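Local coordinates for Myo-inositol 2-dehydrogenase (Thermotoga maritima, PDB 3EZY), which catalyses the NAD(+)-dependent oxidation of myo-inositol to scyllo-inosose and thus probably serves in myo-inositol degradation, at residues F178-A181 and R182-G186; L217-K220 and S221-G225; E279-R282 and D283-E287; T291-K294 and N295-G299. All coordinates share one frame; numbering follows the deposited sequence. Where two conformers were deposited one is given.

Interaction 1: residues F178-A181 and R182-G186; sequences FDMA and RYIMG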
# COMPACT_ATOMS: atom_id res chain seq x y z
N PHE A 178 5.31 3.74 -27.25
CA PHE A 178 5.15 2.81 -28.37
C PHE A 178 6.22 1.71 -28.32
O PHE A 178 5.92 0.55 -28.55
CB PHE A 178 5.27 3.55 -29.71
CG PHE A 178 4.17 4.52 -30.00
CD1 PHE A 178 2.84 4.15 -29.88
CD2 PHE A 178 4.49 5.81 -30.42
CE1 PHE A 178 1.81 5.06 -30.23
CE2 PHE A 178 3.50 6.73 -30.75
CZ PHE A 178 2.13 6.35 -30.65
N ASP A 179 7.48 2.07 -28.04
CA ASP A 179 8.52 1.07 -27.92
C ASP A 179 8.20 0.15 -26.73
O ASP A 179 8.31 -1.09 -26.82
CB ASP A 179 9.91 1.71 -27.73
CG ASP A 179 11.01 0.66 -27.56
OD1 ASP A 179 11.34 -0.04 -28.57
OD2 ASP A 179 11.47 0.45 -26.40
N MET A 180 7.78 0.75 -25.61
CA MET A 180 7.51 -0.06 -24.42
C MET A 180 6.39 -1.08 -24.70
O MET A 180 6.44 -2.28 -24.28
CB MET A 180 7.14 0.84 -23.24
CG MET A 180 7.09 0.14 -21.87
SD MET A 180 8.52 -0.80 -21.24
CE MET A 180 9.79 0.38 -21.72
N ALA A 181 5.38 -0.61 -25.42
CA ALA A 181 4.28 -1.47 -25.83
C ALA A 181 4.73 -2.71 -26.57
O ALA A 181 4.27 -3.81 -26.27
CB ALA A 181 3.25 -0.66 -26.68
N ARG A 182 5.59 -2.53 -27.58
CA ARG A 182 6.10 -3.63 -28.38
C ARG A 182 6.97 -4.52 -27.50
O ARG A 182 6.87 -5.73 -27.57
CB ARG A 182 6.96 -3.11 -29.54
CG ARG A 182 6.14 -2.30 -30.57
CD ARG A 182 7.02 -1.83 -31.74
NE ARG A 182 7.60 -2.94 -32.48
CZ ARG A 182 8.89 -3.27 -32.50
NH1 ARG A 182 9.78 -2.58 -31.80
NH2 ARG A 182 9.28 -4.32 -33.23
N TYR A 183 7.82 -3.91 -26.69
CA TYR A 183 8.73 -4.66 -25.83
C TYR A 183 7.98 -5.51 -24.80
O TYR A 183 8.31 -6.68 -24.57
CB TYR A 183 9.57 -3.66 -25.11
CG TYR A 183 10.52 -4.18 -24.08
CD1 TYR A 183 11.57 -5.06 -24.40
CD2 TYR A 183 10.44 -3.69 -22.78
CE1 TYR A 183 12.47 -5.47 -23.42
CE2 TYR A 183 11.32 -4.08 -21.82
CZ TYR A 183 12.31 -4.97 -22.14
OH TYR A 183 13.15 -5.32 -21.12
N ILE A 184 6.96 -4.92 -24.18
CA ILE A 184 6.20 -5.63 -23.15
C ILE A 184 5.30 -6.72 -23.77
O ILE A 184 5.21 -7.82 -23.24
CB ILE A 184 5.28 -4.70 -22.33
CG1 ILE A 184 6.08 -3.60 -21.59
CG2 ILE A 184 4.32 -5.51 -21.39
CD1 ILE A 184 7.06 -4.06 -20.59
N MET A 185 4.63 -6.40 -24.87
CA MET A 185 3.61 -7.31 -25.39
C MET A 185 4.16 -8.40 -26.31
O MET A 185 3.47 -9.40 -26.55
CB MET A 185 2.47 -6.56 -26.07
CG MET A 185 1.63 -5.67 -25.10
SD MET A 185 0.70 -6.47 -23.74
CE MET A 185 -0.83 -6.57 -24.66
N GLY A 186 5.37 -8.21 -26.82
CA GLY A 186 6.04 -9.24 -27.59
C GLY A 186 5.40 -9.45 -28.95
O GLY A 186 5.59 -10.49 -29.58
O HOH W 1 9.95 0.00 -30.88

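Interaction 2: residues L217-K220 and S221-G225; sequences LRFK and SGALG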
# COMPACT_ATOMS: atom_id res chain seq x y z
N LEU A 217 -4.13 1.22 -29.09
CA LEU A 217 -3.35 0.32 -29.91
C LEU A 217 -4.15 -0.97 -30.08
O LEU A 217 -4.69 -1.49 -29.11
CB LEU A 217 -2.04 -0.05 -29.22
CG LEU A 217 -1.22 1.09 -28.62
CD1 LEU A 217 -0.01 0.50 -27.83
CD2 LEU A 217 -0.74 2.03 -29.72
N ARG A 218 -4.23 -1.47 -31.31
CA ARG A 218 -4.68 -2.82 -31.56
C ARG A 218 -3.49 -3.67 -32.03
O ARG A 218 -2.85 -3.40 -33.09
CB ARG A 218 -5.81 -2.85 -32.60
CG ARG A 218 -6.03 -4.24 -33.16
CD ARG A 218 -7.21 -4.29 -34.12
NE ARG A 218 -8.48 -4.15 -33.43
CZ ARG A 218 -9.16 -5.16 -32.90
NH1 ARG A 218 -8.69 -6.41 -32.98
NH2 ARG A 218 -10.30 -4.93 -32.28
N PHE A 219 -3.20 -4.69 -31.25
CA PHE A 219 -2.10 -5.60 -31.57
C PHE A 219 -2.54 -6.74 -32.48
O PHE A 219 -3.72 -7.09 -32.58
CB PHE A 219 -1.54 -6.20 -30.29
CG PHE A 219 -0.91 -5.19 -29.37
CD1 PHE A 219 0.46 -4.92 -29.46
CD2 PHE A 219 -1.69 -4.52 -28.42
CE1 PHE A 219 1.07 -4.02 -28.58
CE2 PHE A 219 -1.12 -3.61 -27.55
CZ PHE A 219 0.26 -3.34 -27.62
N LYS A 220 -1.55 -7.35 -33.12
CA LYS A 220 -1.77 -8.48 -34.03
C LYS A 220 -2.70 -9.55 -33.45
O LYS A 220 -3.57 -10.04 -34.15
CB LYS A 220 -0.41 -9.07 -34.39
CG LYS A 220 -0.42 -10.28 -35.28
CD LYS A 220 1.04 -10.68 -35.57
CE LYS A 220 1.18 -12.17 -35.88
NZ LYS A 220 0.42 -12.46 -37.16
N SER A 221 -2.53 -9.89 -32.18
CA SER A 221 -3.34 -10.92 -31.50
C SER A 221 -4.78 -10.50 -31.20
O SER A 221 -5.58 -11.31 -30.75
CB SER A 221 -2.67 -11.32 -30.17
OG SER A 221 -2.76 -10.26 -29.20
N GLY A 222 -5.11 -9.22 -31.41
CA GLY A 222 -6.40 -8.69 -30.94
C GLY A 222 -6.36 -8.06 -29.55
O GLY A 222 -7.30 -7.42 -29.13
N ALA A 223 -5.27 -8.27 -28.81
CA ALA A 223 -5.05 -7.55 -27.54
C ALA A 223 -5.18 -6.05 -27.84
O ALA A 223 -4.93 -5.60 -28.98
CB ALA A 223 -3.67 -7.88 -27.00
N LEU A 224 -5.63 -5.28 -26.87
CA LEU A 224 -5.73 -3.83 -26.99
C LEU A 224 -4.85 -3.11 -25.98
O LEU A 224 -4.58 -3.60 -24.91
CB LEU A 224 -7.19 -3.39 -26.77
CG LEU A 224 -8.15 -4.07 -27.74
CD1 LEU A 224 -9.58 -3.98 -27.22
CD2 LEU A 224 -8.00 -3.49 -29.17
N GLY A 225 -4.44 -1.89 -26.30
CA GLY A 225 -3.72 -1.11 -25.31
C GLY A 225 -4.12 0.34 -25.38
O GLY A 225 -4.67 0.80 -26.39

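Interaction 3: residues E279-R282 and D283-E287; sequences ERYR and DSYLE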
# COMPACT_ATOMS: atom_id res chain seq x y z
N GLU A 279 17.54 11.68 -10.73
CA GLU A 279 17.15 10.68 -9.74
C GLU A 279 16.20 9.68 -10.38
O GLU A 279 16.21 8.51 -10.05
CB GLU A 279 16.48 11.32 -8.51
CG GLU A 279 15.13 11.94 -8.82
CD GLU A 279 14.46 12.58 -7.57
OE1 GLU A 279 14.97 12.39 -6.45
OE2 GLU A 279 13.46 13.30 -7.70
N ARG A 280 15.38 10.13 -11.32
CA ARG A 280 14.47 9.22 -12.03
C ARG A 280 15.20 8.23 -12.97
O ARG A 280 14.89 7.02 -12.99
CB ARG A 280 13.40 10.01 -12.82
CG ARG A 280 12.55 9.13 -13.78
CD ARG A 280 11.64 8.21 -12.95
NE ARG A 280 10.84 7.27 -13.75
CZ ARG A 280 11.30 6.14 -14.30
NH1 ARG A 280 12.59 5.81 -14.20
NH2 ARG A 280 10.48 5.35 -15.00
N TYR A 281 16.13 8.75 -13.76
CA TYR A 281 16.58 8.00 -14.94
C TYR A 281 17.99 7.43 -14.89
O TYR A 281 18.39 6.64 -15.78
CB TYR A 281 16.48 8.89 -16.19
CG TYR A 281 15.06 9.13 -16.73
CD1 TYR A 281 14.58 10.41 -16.89
CD2 TYR A 281 14.23 8.06 -17.10
CE1 TYR A 281 13.32 10.65 -17.42
CE2 TYR A 281 12.97 8.27 -17.62
CZ TYR A 281 12.53 9.58 -17.79
OH TYR A 281 11.28 9.82 -18.29
N ARG A 282 18.76 7.86 -13.91
CA ARG A 282 20.19 7.53 -13.93
C ARG A 282 20.49 6.03 -13.99
O ARG A 282 21.39 5.60 -14.75
CB ARG A 282 20.88 8.17 -12.72
CG ARG A 282 22.20 7.52 -12.32
CD ARG A 282 23.37 8.06 -13.09
NE ARG A 282 23.81 9.38 -12.64
CZ ARG A 282 24.72 10.14 -13.28
NH1 ARG A 282 25.29 9.71 -14.40
NH2 ARG A 282 25.05 11.33 -12.79
N ASP A 283 19.77 5.23 -13.20
CA ASP A 283 20.04 3.80 -13.19
C ASP A 283 19.67 3.13 -14.51
O ASP A 283 20.36 2.21 -14.94
CB ASP A 283 19.32 3.06 -12.06
CG ASP A 283 19.66 1.58 -12.04
OD1 ASP A 283 20.89 1.24 -12.01
OD2 ASP A 283 18.72 0.73 -12.09
N SER A 284 18.59 3.57 -15.16
CA SER A 284 18.20 2.99 -16.47
C SER A 284 19.24 3.35 -17.53
O SER A 284 19.58 2.54 -18.37
CB SER A 284 16.80 3.47 -16.91
OG SER A 284 16.79 4.83 -17.29
N TYR A 285 19.80 4.56 -17.49
CA TYR A 285 20.88 4.86 -18.43
C TYR A 285 22.14 4.04 -18.17
O TYR A 285 22.83 3.57 -19.10
CB TYR A 285 21.21 6.36 -18.41
CG TYR A 285 20.19 7.22 -19.09
CD1 TYR A 285 19.88 7.04 -20.43
CD2 TYR A 285 19.57 8.25 -18.39
CE1 TYR A 285 18.94 7.85 -21.08
CE2 TYR A 285 18.63 9.08 -19.02
CZ TYR A 285 18.34 8.88 -20.37
OH TYR A 285 17.39 9.67 -20.95
N LEU A 286 22.49 3.87 -16.89
CA LEU A 286 23.67 3.11 -16.57
C LEU A 286 23.51 1.69 -17.13
O LEU A 286 24.42 1.15 -17.76
CB LEU A 286 23.84 3.01 -15.06
CG LEU A 286 24.96 2.06 -14.66
CD1 LEU A 286 26.35 2.62 -15.08
CD2 LEU A 286 24.93 1.76 -13.14
N GLU A 287 22.35 1.09 -16.88
CA GLU A 287 22.13 -0.30 -17.30
C GLU A 287 22.03 -0.47 -18.83
O GLU A 287 22.47 -1.50 -19.41
CB GLU A 287 20.84 -0.81 -16.68
CG GLU A 287 20.54 -2.27 -17.00
CD GLU A 287 21.38 -3.25 -16.16
OE1 GLU A 287 22.23 -2.81 -15.30
OE2 GLU A 287 21.18 -4.47 -16.37
O HOH W 2 17.91 6.07 -11.35
O HOH W 3 16.24 4.56 -13.71

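Interaction 4: residues T291-K294 and N295-G299; sequences TFIK and NVKSG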
# COMPACT_ATOMS: atom_id res chain seq x y z
N THR A 291 24.80 -2.55 -21.31
CA THR A 291 24.28 -3.54 -22.25
C THR A 291 24.87 -3.32 -23.65
O THR A 291 25.28 -4.28 -24.30
CB THR A 291 22.72 -3.54 -22.34
OG1 THR A 291 22.18 -3.74 -21.02
CG2 THR A 291 22.21 -4.66 -23.26
N PHE A 292 24.88 -2.06 -24.08
CA PHE A 292 25.54 -1.66 -25.32
C PHE A 292 27.01 -2.14 -25.38
O PHE A 292 27.47 -2.68 -26.39
CB PHE A 292 25.49 -0.12 -25.50
CG PHE A 292 26.27 0.37 -26.72
CD1 PHE A 292 25.88 -0.01 -28.00
CD2 PHE A 292 27.40 1.17 -26.58
CE1 PHE A 292 26.56 0.40 -29.12
CE2 PHE A 292 28.11 1.61 -27.71
CZ PHE A 292 27.68 1.21 -28.99
N ILE A 293 27.74 -1.90 -24.31
CA ILE A 293 29.14 -2.31 -24.20
C ILE A 293 29.28 -3.85 -24.24
O ILE A 293 30.14 -4.37 -24.94
CB ILE A 293 29.74 -1.74 -22.90
CG1 ILE A 293 29.87 -0.23 -23.05
CG2 ILE A 293 31.10 -2.42 -22.56
CD1 ILE A 293 30.05 0.49 -21.72
N LYS A 294 28.44 -4.56 -23.49
CA LYS A 294 28.35 -6.02 -23.57
C LYS A 294 28.09 -6.50 -24.99
O LYS A 294 28.76 -7.43 -25.46
CB LYS A 294 27.22 -6.54 -22.67
CG LYS A 294 27.05 -8.10 -22.70
CD LYS A 294 25.88 -8.62 -21.84
CE LYS A 294 24.51 -8.22 -22.42
NZ LYS A 294 23.98 -9.18 -23.48
N ASN A 295 27.14 -5.88 -25.70
CA ASN A 295 26.83 -6.35 -27.06
C ASN A 295 28.07 -6.15 -27.94
O ASN A 295 28.43 -7.02 -28.73
CB ASN A 295 25.69 -5.56 -27.72
CG ASN A 295 24.38 -5.63 -26.96
OD1 ASN A 295 23.61 -4.69 -27.03
ND2 ASN A 295 24.12 -6.75 -26.28
N VAL A 296 28.68 -4.97 -27.84
CA VAL A 296 29.90 -4.66 -28.58
C VAL A 296 31.05 -5.64 -28.28
O VAL A 296 31.61 -6.24 -29.19
CB VAL A 296 30.39 -3.23 -28.31
CG1 VAL A 296 31.81 -3.04 -28.90
CG2 VAL A 296 29.41 -2.25 -28.92
N LYS A 297 31.39 -5.80 -27.02
CA LYS A 297 32.46 -6.69 -26.64
C LYS A 297 32.21 -8.13 -27.07
O LYS A 297 33.16 -8.86 -27.38
CB LYS A 297 32.65 -6.69 -25.13
CG LYS A 297 33.31 -5.47 -24.56
CD LYS A 297 33.37 -5.66 -23.06
CE LYS A 297 33.94 -4.47 -22.33
NZ LYS A 297 35.44 -4.47 -22.34
N SER A 298 30.95 -8.54 -27.06
CA SER A 298 30.61 -9.94 -27.26
C SER A 298 30.18 -10.22 -28.69
O SER A 298 29.88 -11.36 -29.03
CB SER A 298 29.53 -10.36 -26.26
OG SER A 298 29.92 -10.00 -24.92
N GLY A 299 30.15 -9.19 -29.52
CA GLY A 299 29.70 -9.33 -30.91
C GLY A 299 28.22 -9.70 -31.07
O GLY A 299 27.84 -10.37 -32.02
O HOH W 4 21.53 -8.05 -25.09

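Interaction 1: residues F178-A181 and R182-G186
Met-180 and Ile-184 make the close-packed part of this helical contact. The Met-180 chain bends at chi2 (55°) and chi3 (43°), which carries SD along the helix to 3.6 Å from CD1 of Ile-184. The same sulfur lies at the rim of the Tyr-183 ring, 3.8 Å from CD2 and 82° off the ring normal, a Met-aromatic contact made at the ring edge. Replacing Ile-184 with alanine would probably open a gap beside the Met-180 sulfur and leave that flexible thioether freer to turn. All of this belongs to the last two turns of helix 174-185 in the C-terminal domain of this Gfo/Idh/MocA enzyme, where i to i+4 bonds run in sequence; the shortest, 2.7 Å, joins Ile-184 N to Met-180 O. Helix 128-138 covers the Met-180 and Ile-184 side. Between Asp-179 and the partly exposed Arg-182 the contact is polar and indirect. Asp-179 OD1 and Arg-182 NH1 stay 4.4 Å apart, too far for a salt bridge, and a water bridges them, donating to OD1 and accepting from NH1 at 2.7 Å each. Direct salt bridges go elsewhere: Asp-179 to Arg-125, Arg-182 to Glu-188 and Asp-308.

Interaction 2: residues L217-K220 and S221-G225
Gly-225 O accepts from Leu-217 N at 2.8 Å, with the donor standing above the carbonyl plane and the hydrogen bond nearly straight, 167° at the hydrogen. The return bond, Gly-225 N to Leu-217 O, completes an antiparallel hydrogen-bonded pair, and the next pair, Arg-218 with Leu-224, is non-hydrogen-bonded. Phe-219 N then reaches Ala-223 O before the chain reverses through a type I turn from Phe-219 to Gly-222, closed by Gly-222 N to Phe-219 O at 2.8 Å. Gly-222 has a positive phi of 93°, at which a CB would collide with the carbonyl oxygen of Ser-221. Inside the reversal, Ser-221 OG accepts from Ala-223 N at 3.2 Å, an ST turn; its chi1 of 70° places OG between the backbone N and the carbonyl carbon, and Glu-187 is a further partner of this hydroxyl. Phe-219 turns the edge of its ring to the returning strand, with Ala-223 O in the ring plane, 3.5 Å from CD2 of Phe-219, and Gly-225 N near CE2. Arg-218 and Leu-224 run side by side, and CD2 of Leu-224 lies over one face of the guanidinium, 4.0 Å above its plane and displaced from its centre. The guanidinium forms a salt bridge with Asp-195 of the second subunit, where Leu-224 also packs on Val-214. Within the chain, this hairpin links strands 212-219 and 224-230 of the mixed sheet, flanked by strands 189-197 and 145-153, while Leu-217, Phe-219 and Ala-223 pack against helix 174-185.

Interaction 3: residues E279-R282 and D283-E287
The ring of Tyr-285 meets Tyr-281 one turn back along the helix, CE2 of Tyr-285 lying 3.6 Å from CB of Tyr-281, while the Tyr-281 ring has Ser-284 OG near its plane at the edge, 4.1 Å from CD2. One face of the Tyr-281 ring carries CG of Arg-280, 3.7 Å above the plane and over its centre. The Arg-280 guanidinium has Tyr-281 CE2 over the centre of one face and a water in its plane at the edge; Arg-280 also forms a salt bridge with Asp-127. Tyr-237 meets the Tyr-281 ring edge-to-face, and His-17 meets the Tyr-285 ring. Two donors grip the carbonyl oxygen of Tyr-281: the backbone N of Tyr-285 at 3.0 Å, nearly along the C=O axis, and Ser-284 OG at 2.8 Å, tilted 23° from the carbonyl plane. With chi1 at 71°, the Ser-284 hydroxyl folds back to this oxygen, and Asn-123 is its second partner. An alanine in place of Ser-284 would probably leave Tyr-281 O with one donor fewer and Asn-123 without this mate. Waters replace two helical bonds: one accepts from Asp-283 N at 2.8 Å and donates to Glu-279 O; another accepts from Ser-284 N at 2.9 Å and donates to Arg-280 O. Tyr-281 OH bonds Gln-239, Arg-282 bonds Asn-20, and Tyr-285 packs on Ile-13 and Ile-16 of helix 12-20. The arrangement is that of a water-inserted helix kink, here in helix 277-298 where it passes alongside the Rossmann domain.

Interaction 4: residues T291-K294 and N295-G299
Asn-295, Lys-294 and Ile-293 contribute most to this contact, at the C-terminal end of helix 277-298, which closes in a Schellman motif with Gly-299 at positive phi. Asn-295 folds back over the preceding turn: with CG anti to the carbonyl carbon (chi1 -60°), the amide carbon comes 3.1 Å from Thr-291 O, while the bond to that oxygen is made by Asn-295 N. Beyond the contact, its OD1 accepts from Ala-303 N and its ND2 reaches Glu-300. Lys-294 bends at chi3 (69°) and chi4 (86°) so that NZ crosses toward the same amide; one water accepts from both Lys-294 NZ and Asn-295 ND2 at 3.1 Å each, and Glu-300 also pairs with the ammonium, probably offsetting its charge. Along another side of the helix, CG2 of Ile-293 lies 3.5 Å from CE of Lys-297, whose NZ hydrogen-bonds the backbone O of Asp-26. Val-296 puts CG2 over a face of the Phe-292 ring, 4.0 Å from the centroid, a CH-pi contact. Here the helix lies against strands 3-8 and 67-70 of the Rossmann sheet. In the last turn, Lys-294 O is gripped from opposite faces of its plane by Ser-298 N and Ser-298 OG, each at 2.9 Å.

How the interactions relate
The four contacts follow one another along the chain. Interactions 1 and 2 lie in the C-terminal domain with centres about 11 Å apart, and they touch: helix 174-185 lays Ala-181 and Met-185 on Leu-217, Phe-219 and Ala-223, packing the helix against the hairpin of the mixed sheet. Interactions 3 and 4 share helix 277-298, their centres about 18 Å apart, one at a kink and the other at the helix end. This helix runs beside the NAD-binding Rossmann domain. Interaction 1 stays about 8 Å from interaction 3 at the nearest atoms, whereas interactions 2 and 4 are about 33 Å apart between centres; interaction 2 lies at the contact with the second subunit and interaction 4 against the parallel sheet.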